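Local atomic coordinates of putative Nitroreductase (Anabaena variabilis ATCC 29413, PDB entry 3EO7), a protein that probably acts as an FMN-dependent oxidoreductase of the nitroreductase family, holding one flavin mononucleotide in a pocket of its single chain. Residues A[7-12]-A[271-276]; A[78-83]-A[330-335]; A[385-390]-A[416-421]. All coordinates share one frame; numbering follows the deposited sequence.

Contact 1: A[7-12]-A[271-276]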
loop_
_atom_site.group_PDB
_atom_site.type_symbol
_atom_site.label_atom_id
_atom_site.label_comp_id
_atom_site.label_asym_id
_atom_site.label_seq_id
_atom_site.Cartn_x
_atom_site.Cartn_y
_atom_site.Cartn_z
ATOM N N GLN A 7 -5.934 -11.830 -24.190
ATOM C CA GLN A 7 -5.531 -11.124 -22.982
ATOM C C GLN A 7 -6.296 -9.793 -22.889
ATOM O O GLN A 7 -6.631 -9.195 -23.912
ATOM C CB GLN A 7 -4.033 -10.809 -23.004
ATOM C CG GLN A 7 -3.104 -11.989 -22.790
ATOM C CD GLN A 7 -1.707 -11.557 -22.324
ATOM O OE1 GLN A 7 -1.231 -10.459 -22.642
ATOM N NE2 GLN A 7 -1.056 -12.423 -21.544
ATOM N N SER A 8 -6.556 -9.339 -21.673
ATOM C CA SER A 8 -7.143 -8.024 -21.492
ATOM C C SER A 8 -5.972 -7.065 -21.231
ATOM O O SER A 8 -4.821 -7.493 -21.026
ATOM C CB SER A 8 -8.164 -8.006 -20.351
ATOM O OG SER A 8 -7.508 -8.203 -19.127
ATOM N N ILE A 9 -6.284 -5.772 -21.181
ATOM C CA ILE A 9 -5.251 -4.747 -21.070
ATOM C C ILE A 9 -4.417 -4.874 -19.793
ATOM O O ILE A 9 -3.228 -4.622 -19.836
ATOM C CB ILE A 9 -5.837 -3.300 -21.291
ATOM C CG1 ILE A 9 -4.704 -2.242 -21.379
ATOM C CG2 ILE A 9 -6.860 -2.980 -20.212
ATOM C CD1 ILE A 9 -3.711 -2.414 -22.538
ATOM N N ALA A 10 -5.000 -5.299 -18.669
ATOM C CA ALA A 10 -4.198 -5.484 -17.439
ATOM C C ALA A 10 -3.138 -6.598 -17.598
ATOM O O ALA A 10 -2.009 -6.469 -17.111
ATOM C CB ALA A 10 -5.095 -5.757 -16.254
ATOM N N GLN A 11 -3.509 -7.691 -18.271
ATOM C CA GLN A 11 -2.546 -8.766 -18.567
ATOM C C GLN A 11 -1.432 -8.280 -19.494
ATOM O O GLN A 11 -0.247 -8.561 -19.260
ATOM C CB GLN A 11 -3.252 -9.976 -19.162
ATOM C CG GLN A 11 -4.197 -10.654 -18.188
ATOM C CD GLN A 11 -5.009 -11.707 -18.869
ATOM O OE1 GLN A 11 -5.894 -11.419 -19.684
ATOM N NE2 GLN A 11 -4.714 -12.950 -18.545
ATOM N N HIS A 12 -1.792 -7.485 -20.498
ATOM C CA HIS A 12 -0.822 -6.932 -21.449
ATOM C C HIS A 12 0.136 -5.982 -20.720
ATOM O O HIS A 12 1.360 -6.057 -20.901
ATOM C CB HIS A 12 -1.578 -6.214 -22.576
ATOM C CG HIS A 12 -0.704 -5.609 -23.631
ATOM N ND1 HIS A 12 0.041 -6.381 -24.503
ATOM C CD2 HIS A 12 -0.516 -4.318 -24.006
ATOM C CE1 HIS A 12 0.686 -5.584 -25.339
ATOM N NE2 HIS A 12 0.349 -4.335 -25.075
ATOM N N LEU A 271 1.464 3.502 -19.549
ATOM C CA LEU A 271 1.022 3.833 -18.189
ATOM C C LEU A 271 -0.255 4.696 -18.212
ATOM O O LEU A 271 -1.249 4.346 -17.573
ATOM C CB LEU A 271 2.113 4.606 -17.428
ATOM C CG LEU A 271 1.790 4.884 -15.947
ATOM C CD1 LEU A 271 3.070 4.985 -15.124
ATOM C CD2 LEU A 271 0.929 6.127 -15.752
ATOM N N LYS A 272 -0.253 5.802 -18.953
ATOM C CA LYS A 272 -1.436 6.672 -18.953
ATOM C C LYS A 272 -2.610 6.007 -19.665
ATOM O O LYS A 272 -3.767 6.132 -19.217
ATOM C CB LYS A 272 -1.141 8.069 -19.499
ATOM C CG LYS A 272 -0.198 8.842 -18.586
ATOM C CD LYS A 272 -0.035 10.306 -19.014
ATOM C CE LYS A 272 1.059 11.013 -18.225
ATOM N NZ LYS A 272 1.125 12.441 -18.499
ATOM N N TYR A 273 -2.317 5.313 -20.767
ATOM C CA TYR A 273 -3.341 4.540 -21.433
ATOM C C TYR A 273 -4.000 3.607 -20.399
ATOM O O TYR A 273 -5.233 3.572 -20.247
ATOM C CB TYR A 273 -2.768 3.742 -22.609
ATOM C CG TYR A 273 -3.852 2.955 -23.331
ATOM C CD1 TYR A 273 -4.212 1.682 -22.908
ATOM C CD2 TYR A 273 -4.506 3.490 -24.437
ATOM C CE1 TYR A 273 -5.217 0.983 -23.533
ATOM C CE2 TYR A 273 -5.488 2.778 -25.079
ATOM C CZ TYR A 273 -5.871 1.519 -24.596
ATOM O OH TYR A 273 -6.854 0.793 -25.239
ATOM N N PHE A 274 -3.177 2.871 -19.651
ATOM C CA PHE A 274 -3.717 1.898 -18.709
ATOM C C PHE A 274 -4.566 2.551 -17.602
ATOM O O PHE A 274 -5.675 2.066 -17.303
ATOM C CB PHE A 274 -2.597 1.051 -18.136
ATOM C CG PHE A 274 -3.068 -0.083 -17.287
ATOM C CD1 PHE A 274 -4.029 -0.969 -17.738
ATOM C CD2 PHE A 274 -2.484 -0.314 -16.053
ATOM C CE1 PHE A 274 -4.451 -2.044 -16.935
ATOM C CE2 PHE A 274 -2.879 -1.407 -15.270
ATOM C CZ PHE A 274 -3.884 -2.248 -15.706
ATOM N N HIS A 275 -4.103 3.668 -17.078
ATOM C CA HIS A 275 -4.864 4.351 -16.033
ATOM C C HIS A 275 -6.212 4.830 -16.575
ATOM O O HIS A 275 -7.234 4.667 -15.927
ATOM C CB HIS A 275 -4.120 5.536 -15.427
ATOM C CG HIS A 275 -4.853 6.142 -14.285
ATOM N ND1 HIS A 275 -4.906 5.540 -13.042
ATOM C CD2 HIS A 275 -5.660 7.232 -14.220
ATOM C CE1 HIS A 275 -5.709 6.249 -12.260
ATOM N NE2 HIS A 275 -6.150 7.295 -12.941
ATOM N N HIS A 276 -6.218 5.382 -17.786
ATOM C CA HIS A 276 -7.458 5.857 -18.366
ATOM C C HIS A 276 -8.349 4.760 -18.927
ATOM O O HIS A 276 -9.495 5.027 -19.276
ATOM C CB HIS A 276 -7.181 6.910 -19.423
ATOM C CG HIS A 276 -6.780 8.221 -18.836
ATOM N ND1 HIS A 276 -7.615 9.327 -18.851
ATOM C CD2 HIS A 276 -5.667 8.591 -18.160
ATOM C CE1 HIS A 276 -7.004 10.334 -18.246
ATOM N NE2 HIS A 276 -5.831 9.911 -17.793
#
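Ile-9 and Ala-10, in the first turn of the N-terminal helix 9-16, pack against Tyr-273 and Phe-274 near the end of helix 270-276; this is an apolar helix-to-helix contact. The meeting is carbon on carbon. Ile-9 CG1 lies anti to the backbone N (chi1 -172°), which sets it between two rings: it is 3.9 Å from Phe-274 CD1 and comes in the plane of the Tyr-273 ring, at the ring edge. CD1 of Ile-9 then carries on along Tyr-273, 3.8 Å from CE1. Ile-9 and Phe-274 extend past one another, pointing opposite ways, and the far end of the Phe-274 ring reaches Ala-10. There its CE1 comes within 3.5 Å of Ala-10 CA, and its CZ lies 3.8 Å from Ala-10 CB. The helix start is fixed separately: Ser-8 N gives a fairly straight bond (164°) to Gln-11 OE1 at 3.0 Å, while Ser-8 OG and Ala-10 N both bond Asp-450. Helix 441-448 touches Ala-10 through Ile-445, Glu-259 takes the Tyr-273 hydroxyl and a backbone bond with Ile-9, and helix 181-202 meets Leu-271 on helix 270-276.

Contact 2: A[78-83]-A[330-335]; sequences LFRSYG and TMHKRR. With FMN (flavin mononucleotide), chain B.
Met-331, a selenomethionine on helix 325-333, presses its methyl end against Arg-80 of helix 66-82, and this is the close part of the contact. Its CB points toward the other helix, and a bend at the last torsion (chi3 81°) turns CE onto the backbone, 3.5 Å from Arg-80 O. Asn-195 of helix 181-202 and Leu-469 of helix 452-473 also touch this buried side chain.

Around His-332 the fit is looser, among three partly exposed side chains. Arg-80 NH1 passes 3.8 Å from His-332 CB with guanidinium and imidazole planes 67° apart, so the two groups do not stack. Phe-79 CE2 approaches His-332 ND1 at 3.9 Å. A water joins the three residues: it lies in the guanidinium plane, 2.9 Å from Arg-80 NH1, and also in the imidazole plane, though its bonds to His-332 ND1 and Phe-79 O are weak. Glu-328 forms a salt bridge with Arg-80 NE.

Just past the helix end, two arginines grip the FMN phosphate edge-on. Arg-334 NH1 reaches O1P, Arg-335 NE reaches O2P, and both NH2 atoms share O3P, 2.9 Å from Arg-334 NH2 and 2.7 Å from Arg-335 NH2. Four bonds to three phosphate oxygens hold the group against rotation, and the paired positive charges would probably offset its negative charge.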
loop_
_atom_site.group_PDB
_atom_site.type_symbol
_atom_site.label_atom_id
_atom_site.label_comp_id
_atom_site.label_asym_id
_atom_site.label_seq_id
_atom_site.Cartn_x
_atom_site.Cartn_y
_atom_site.Cartn_z
ATOM N N LEU A 78 -2.549 12.374 10.204
ATOM C CA LEU A 78 -1.867 12.714 8.956
ATOM C C LEU A 78 -0.365 12.524 9.079
ATOM O O LEU A 78 0.284 11.970 8.176
ATOM C CB LEU A 78 -2.230 14.106 8.505
ATOM C CG LEU A 78 -3.661 14.327 7.964
ATOM C CD1 LEU A 78 -3.994 15.830 7.873
ATOM C CD2 LEU A 78 -3.780 13.620 6.612
ATOM N N PHE A 79 0.187 12.944 10.209
ATOM C CA PHE A 79 1.641 12.858 10.399
ATOM C C PHE A 79 2.162 11.424 10.430
ATOM O O PHE A 79 3.214 11.104 9.858
ATOM C CB PHE A 79 2.076 13.611 11.644
ATOM C CG PHE A 79 3.556 13.720 11.743
ATOM C CD1 PHE A 79 4.252 14.539 10.839
ATOM C CD2 PHE A 79 4.266 12.951 12.649
ATOM C CE1 PHE A 79 5.625 14.614 10.871
ATOM C CE2 PHE A 79 5.656 13.029 12.694
ATOM C CZ PHE A 79 6.330 13.853 11.795
ATOM N N ARG A 80 1.436 10.548 11.116
ATOM C CA ARG A 80 1.852 9.166 11.228
ATOM C C ARG A 80 1.605 8.462 9.893
ATOM O O ARG A 80 2.222 7.449 9.620
ATOM C CB ARG A 80 1.096 8.454 12.348
ATOM C CG ARG A 80 1.367 8.965 13.785
ATOM C CD ARG A 80 2.588 8.329 14.395
ATOM N NE ARG A 80 2.910 8.921 15.704
ATOM C CZ ARG A 80 3.941 9.737 15.968
ATOM N NH1 ARG A 80 4.830 10.098 15.042
ATOM N NH2 ARG A 80 4.105 10.185 17.213
ATOM N N SER A 81 0.700 8.994 9.065
ATOM C CA SER A 81 0.396 8.391 7.763
ATOM C C SER A 81 1.415 8.748 6.667
ATOM O O SER A 81 1.834 7.877 5.909
ATOM C CB SER A 81 -0.991 8.797 7.253
ATOM O OG SER A 81 -2.007 8.229 8.054
ATOM N N TYR A 82 1.751 10.030 6.545
ATOM C CA TYR A 82 2.561 10.490 5.408
ATOM C C TYR A 82 3.472 11.656 5.734
ATOM O O TYR A 82 3.928 12.373 4.839
ATOM C CB TYR A 82 1.619 10.835 4.263
ATOM C CG TYR A 82 2.155 10.719 2.859
ATOM C CD1 TYR A 82 2.924 9.615 2.475
ATOM C CD2 TYR A 82 1.887 11.688 1.907
ATOM C CE1 TYR A 82 3.398 9.476 1.160
ATOM C CE2 TYR A 82 2.352 11.562 0.609
ATOM C CZ TYR A 82 3.119 10.445 0.233
ATOM O OH TYR A 82 3.580 10.314 -1.073
ATOM N N GLY A 83 3.811 11.785 7.009
ATOM C CA GLY A 83 4.666 12.859 7.443
ATOM C C GLY A 83 6.105 12.585 7.087
ATOM O O GLY A 83 6.484 11.432 6.820
ATOM N N THR A 330 7.438 3.102 16.454
ATOM C CA THR A 330 7.827 2.294 15.315
ATOM C C THR A 330 7.452 2.959 13.977
ATOM O O THR A 330 8.283 3.016 13.067
ATOM C CB THR A 330 7.265 0.869 15.444
ATOM O OG1 THR A 330 7.993 0.182 16.490
ATOM C CG2 THR A 330 7.385 0.130 14.143
HETATM N N MSE A 331 6.252 3.520 13.892
HETATM C CA MSE A 331 5.829 4.198 12.683
HETATM C C MSE A 331 6.726 5.389 12.416
HETATM O O MSE A 331 7.097 5.665 11.277
HETATM C CB MSE A 331 4.375 4.626 12.776
HETATM C CG MSE A 331 3.437 3.438 12.751
HETATM SE SE MSE A 331 1.568 3.947 12.795
HETATM C CE MSE A 331 1.315 4.369 10.889
ATOM N N HIS A 332 7.128 6.077 13.477
ATOM C CA HIS A 332 7.978 7.233 13.287
ATOM C C HIS A 332 9.408 6.878 12.858
ATOM O O HIS A 332 9.978 7.566 12.014
ATOM C CB HIS A 332 7.990 8.117 14.547
ATOM C CG HIS A 332 8.808 9.357 14.383
ATOM N ND1 HIS A 332 8.385 10.429 13.622
ATOM C CD2 HIS A 332 10.026 9.693 14.868
ATOM C CE1 HIS A 332 9.316 11.368 13.639
ATOM N NE2 HIS A 332 10.323 10.944 14.383
ATOM N N LYS A 333 9.973 5.805 13.411
ATOM C CA LYS A 333 11.382 5.441 13.161
ATOM C C LYS A 333 11.606 4.506 11.979
ATOM O O LYS A 333 12.745 4.300 11.549
ATOM C CB LYS A 333 12.006 4.826 14.413
ATOM C CG LYS A 333 11.593 3.429 14.728
ATOM C CD LYS A 333 12.265 2.960 16.033
ATOM C CE LYS A 333 11.863 1.529 16.398
ATOM N NZ LYS A 333 12.479 1.097 17.701
ATOM N N ARG A 334 10.514 3.949 11.457
ATOM C CA ARG A 334 10.568 2.925 10.421
ATOM C C ARG A 334 11.360 3.386 9.220
ATOM O O ARG A 334 11.078 4.439 8.653
ATOM C CB ARG A 334 9.155 2.587 9.955
ATOM C CG ARG A 334 9.132 1.529 8.822
ATOM C CD ARG A 334 8.048 1.778 7.792
ATOM N NE ARG A 334 8.191 3.090 7.131
ATOM C CZ ARG A 334 9.068 3.388 6.193
ATOM N NH1 ARG A 334 9.900 2.478 5.723
ATOM N NH2 ARG A 334 9.070 4.611 5.695
ATOM N N ARG A 335 12.349 2.587 8.835
ATOM C CA ARG A 335 13.123 2.799 7.612
ATOM C C ARG A 335 13.248 1.459 6.892
ATOM O O ARG A 335 13.223 0.399 7.536
ATOM C CB ARG A 335 14.533 3.269 7.955
ATOM C CG ARG A 335 14.626 4.609 8.677
ATOM C CD ARG A 335 14.706 5.790 7.736
ATOM N NE ARG A 335 13.488 6.041 6.958
ATOM C CZ ARG A 335 12.489 6.815 7.365
ATOM N NH1 ARG A 335 12.532 7.431 8.534
ATOM N NH2 ARG A 335 11.449 7.032 6.564
HETATM N N1 FMN B . 14.533 -0.710 -1.579
HETATM C C2 FMN B . 15.565 -1.395 -2.197
HETATM O O2 FMN B . 16.710 -1.336 -1.762
HETATM N N3 FMN B . 15.394 -2.143 -3.331
HETATM C C4 FMN B . 14.187 -2.235 -3.959
HETATM O O4 FMN B . 14.053 -3.073 -4.870
HETATM C C4A FMN B . 13.117 -1.566 -3.369
HETATM N N5 FMN B . 11.879 -1.575 -3.983
HETATM C C5A FMN B . 10.779 -0.975 -3.339
HETATM C C6 FMN B . 9.494 -1.060 -3.863
HETATM C C7 FMN B . 8.408 -0.447 -3.240
HETATM C C7M FMN B . 6.986 -0.663 -3.778
HETATM C C8 FMN B . 8.599 0.266 -2.063
HETATM C C8M FMN B . 7.440 0.786 -1.238
HETATM C C9 FMN B . 9.888 0.364 -1.505
HETATM C C9A FMN B . 10.974 -0.258 -2.144
HETATM N N10 FMN B . 12.251 -0.158 -1.605
HETATM C C10 FMN B . 13.301 -0.810 -2.193
HETATM C "C1'" FMN B . 12.561 0.797 -0.470
HETATM C "C2'" FMN B . 12.638 2.246 -0.906
HETATM O "O2'" FMN B . 13.921 2.500 -1.520
HETATM C "C3'" FMN B . 12.407 3.147 0.305
HETATM O "O3'" FMN B . 11.059 3.010 0.766
HETATM C "C4'" FMN B . 12.756 4.627 0.060
HETATM O "O4'" FMN B . 14.169 4.782 -0.254
HETATM C "C5'" FMN B . 12.395 5.458 1.276
HETATM O "O5'" FMN B . 13.062 5.022 2.431
HETATM P P FMN B . 12.284 4.554 3.726
HETATM O O1P FMN B . 11.480 3.310 3.362
HETATM O O2P FMN B . 13.379 4.253 4.743
HETATM O O3P FMN B . 11.385 5.655 4.207
HETATM O O HOH W 1 5.416 9.911 12.209
#

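Contact 3: A[385-390]-A[416-421]; sequences AVCGVQ and RELHFL
Leu-418, on helix 415-421, meets Ala-385 and Cys-387 of the broken strand 381-390 with one side chain. Its CB points toward the strand while still 5.9 Å from Ala-385 CB. From there CG stands anti to the carbonyl carbon (chi1 -71°), and the step from CB to CG shortens the gap, leaving CG 4.4 Å from Ala-385 CB. The chain then forks. CD2 takes one side and comes 4.0 Å from Ala-385 CB. CD1 takes the other, touching the same methyl at 3.9 Å and lying 3.5 Å from Cys-387 SG, so both branches rest on the alanine methyl and CD1 also reaches the sulfur.

Ala-385 on the strand and Cys-387 just past its regular part, where the backbone turns (psi -28°), both point toward Leu-418, whereas Val-386 between them points away and meets Leu-392. The helix follows three strands, 381-390, 395-400 and 405-411, in which each pairs antiparallel with the next. This is a beta meander, and helix 415-421 returns to pack on its first strand within the mixed sheet of the second nitroreductase-family region.

On the sheet, Val-434 and Phe-436 of strand 433-439 also touch Leu-418, and the backbone of Val-434 is hydrogen-bonded to that of Ala-385. Helix 486-493 covers further parts of both segments, Leu-493 lying against Ala-385 while Gln-488 and Val-489 lie against Leu-421. The bound FMN remains about 12 Å from the Leu-418 side chain.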
loop_
_atom_site.group_PDB
_atom_site.type_symbol
_atom_site.label_atom_id
_atom_site.label_comp_id
_atom_site.label_asym_id
_atom_site.label_seq_id
_atom_site.Cartn_x
_atom_site.Cartn_y
_atom_site.Cartn_z
ATOM N N ALA A 385 9.871 -17.725 0.776
ATOM C CA ALA A 385 11.159 -18.388 0.620
ATOM C C ALA A 385 11.895 -18.200 1.947
ATOM O O ALA A 385 12.169 -17.071 2.373
ATOM C CB ALA A 385 11.969 -17.802 -0.545
ATOM N N VAL A 386 12.232 -19.307 2.597
ATOM C CA VAL A 386 12.926 -19.285 3.876
ATOM C C VAL A 386 14.360 -19.741 3.677
ATOM O O VAL A 386 14.589 -20.847 3.181
ATOM C CB VAL A 386 12.197 -20.227 4.882
ATOM C CG1 VAL A 386 12.979 -20.404 6.159
ATOM C CG2 VAL A 386 10.724 -19.719 5.133
ATOM N N CYS A 387 15.324 -18.892 4.040
ATOM C CA CYS A 387 16.729 -19.238 3.949
ATOM C C CYS A 387 17.415 -19.303 5.284
ATOM O O CYS A 387 18.388 -20.030 5.416
ATOM C CB CYS A 387 17.481 -18.236 3.086
ATOM S SG CYS A 387 16.846 -18.242 1.388
ATOM N N GLY A 388 16.932 -18.536 6.254
ATOM C CA GLY A 388 17.537 -18.483 7.578
ATOM C C GLY A 388 16.569 -18.222 8.697
ATOM O O GLY A 388 16.586 -17.161 9.291
ATOM N N VAL A 389 15.703 -19.184 8.988
ATOM C CA VAL A 389 14.758 -19.075 10.080
ATOM C C VAL A 389 15.032 -20.267 10.958
ATOM O O VAL A 389 14.868 -21.424 10.536
ATOM C CB VAL A 389 13.291 -19.002 9.618
ATOM C CG1 VAL A 389 12.347 -19.029 10.852
ATOM C CG2 VAL A 389 13.071 -17.766 8.757
ATOM N N GLN A 390 15.525 -20.031 12.171
ATOM C CA GLN A 390 15.860 -21.185 12.997
ATOM C C GLN A 390 14.598 -21.973 13.291
ATOM O O GLN A 390 13.524 -21.425 13.514
ATOM C CB GLN A 390 16.630 -20.854 14.272
ATOM C CG GLN A 390 15.897 -20.055 15.276
ATOM C CD GLN A 390 16.393 -20.334 16.690
ATOM O OE1 GLN A 390 17.530 -20.773 16.894
ATOM N NE2 GLN A 390 15.537 -20.083 17.663
ATOM N N ARG A 416 21.168 -17.932 -3.476
ATOM C CA ARG A 416 21.752 -17.543 -4.777
ATOM C C ARG A 416 20.681 -17.143 -5.768
ATOM O O ARG A 416 20.790 -16.141 -6.475
ATOM C CB ARG A 416 22.583 -18.704 -5.336
ATOM C CG ARG A 416 23.355 -18.389 -6.581
ATOM C CD ARG A 416 24.077 -19.645 -7.136
ATOM N NE ARG A 416 23.116 -20.744 -7.339
ATOM C CZ ARG A 416 22.278 -20.876 -8.376
ATOM N NH1 ARG A 416 22.240 -19.982 -9.361
ATOM N NH2 ARG A 416 21.454 -21.919 -8.414
ATOM N N GLU A 417 19.621 -17.938 -5.780
ATOM C CA GLU A 417 18.489 -17.705 -6.631
ATOM C C GLU A 417 17.795 -16.393 -6.325
ATOM O O GLU A 417 17.516 -15.623 -7.229
ATOM C CB GLU A 417 17.480 -18.841 -6.492
ATOM C CG GLU A 417 17.951 -20.176 -7.058
ATOM C CD GLU A 417 18.914 -21.022 -6.202
ATOM O OE1 GLU A 417 19.387 -20.689 -5.075
ATOM O OE2 GLU A 417 19.228 -22.099 -6.741
ATOM N N LEU A 418 17.542 -16.140 -5.046
ATOM C CA LEU A 418 16.829 -14.929 -4.614
ATOM C C LEU A 418 17.663 -13.686 -4.928
ATOM O O LEU A 418 17.147 -12.647 -5.305
ATOM C CB LEU A 418 16.503 -15.020 -3.134
ATOM C CG LEU A 418 15.407 -16.032 -2.721
ATOM C CD1 LEU A 418 15.529 -16.308 -1.224
ATOM C CD2 LEU A 418 14.003 -15.529 -3.167
ATOM N N HIS A 419 18.971 -13.819 -4.809
ATOM C CA HIS A 419 19.891 -12.760 -5.154
ATOM C C HIS A 419 19.638 -12.351 -6.616
ATOM O O HIS A 419 19.462 -11.164 -6.908
ATOM C CB HIS A 419 21.310 -13.284 -4.932
ATOM C CG HIS A 419 22.378 -12.265 -5.086
ATOM N ND1 HIS A 419 23.711 -12.619 -5.184
ATOM C CD2 HIS A 419 22.338 -10.920 -5.135
ATOM C CE1 HIS A 419 24.440 -11.525 -5.303
ATOM N NE2 HIS A 419 23.633 -10.479 -5.282
ATOM N N PHE A 420 19.596 -13.339 -7.509
ATOM C CA PHE A 420 19.318 -13.117 -8.927
ATOM C C PHE A 420 17.918 -12.576 -9.167
ATOM O O PHE A 420 17.742 -11.561 -9.848
ATOM C CB PHE A 420 19.525 -14.422 -9.691
ATOM C CG PHE A 420 19.074 -14.391 -11.144
ATOM C CD1 PHE A 420 19.851 -13.809 -12.120
ATOM C CD2 PHE A 420 17.896 -15.033 -11.518
ATOM C CE1 PHE A 420 19.431 -13.818 -13.434
ATOM C CE2 PHE A 420 17.488 -15.056 -12.827
ATOM C CZ PHE A 420 18.252 -14.451 -13.775
ATOM N N LEU A 421 16.923 -13.254 -8.585
ATOM C CA LEU A 421 15.535 -12.886 -8.781
ATOM C C LEU A 421 15.220 -11.429 -8.399
ATOM O O LEU A 421 14.394 -10.797 -9.062
ATOM C CB LEU A 421 14.566 -13.838 -8.060
ATOM C CG LEU A 421 14.541 -15.291 -8.588
ATOM C CD1 LEU A 421 13.728 -16.149 -7.628
ATOM C CD2 LEU A 421 14.019 -15.386 -10.036
#

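Overall arrangement
From the N terminus, helix 9-16 opens contact 1, which closes only at helix 270-276, with 258 residues between its segments, including the seven-stranded antiparallel sheet. Contact 2 opens within that loop, at 78-83, and closes beyond it, at 330-335, so contacts 1 and 2 cross along the chain. They lie on opposite sides of the chain's centre, about 33 Å apart between centres. Contact 2 ties helix 66-82 to the start of the second nitroreductase-family region, beside the flavin phosphate. Contact 3 follows both in series and closes a short loop of 25 residues within that region. Its nearest atoms are about 18 Å from each of the others.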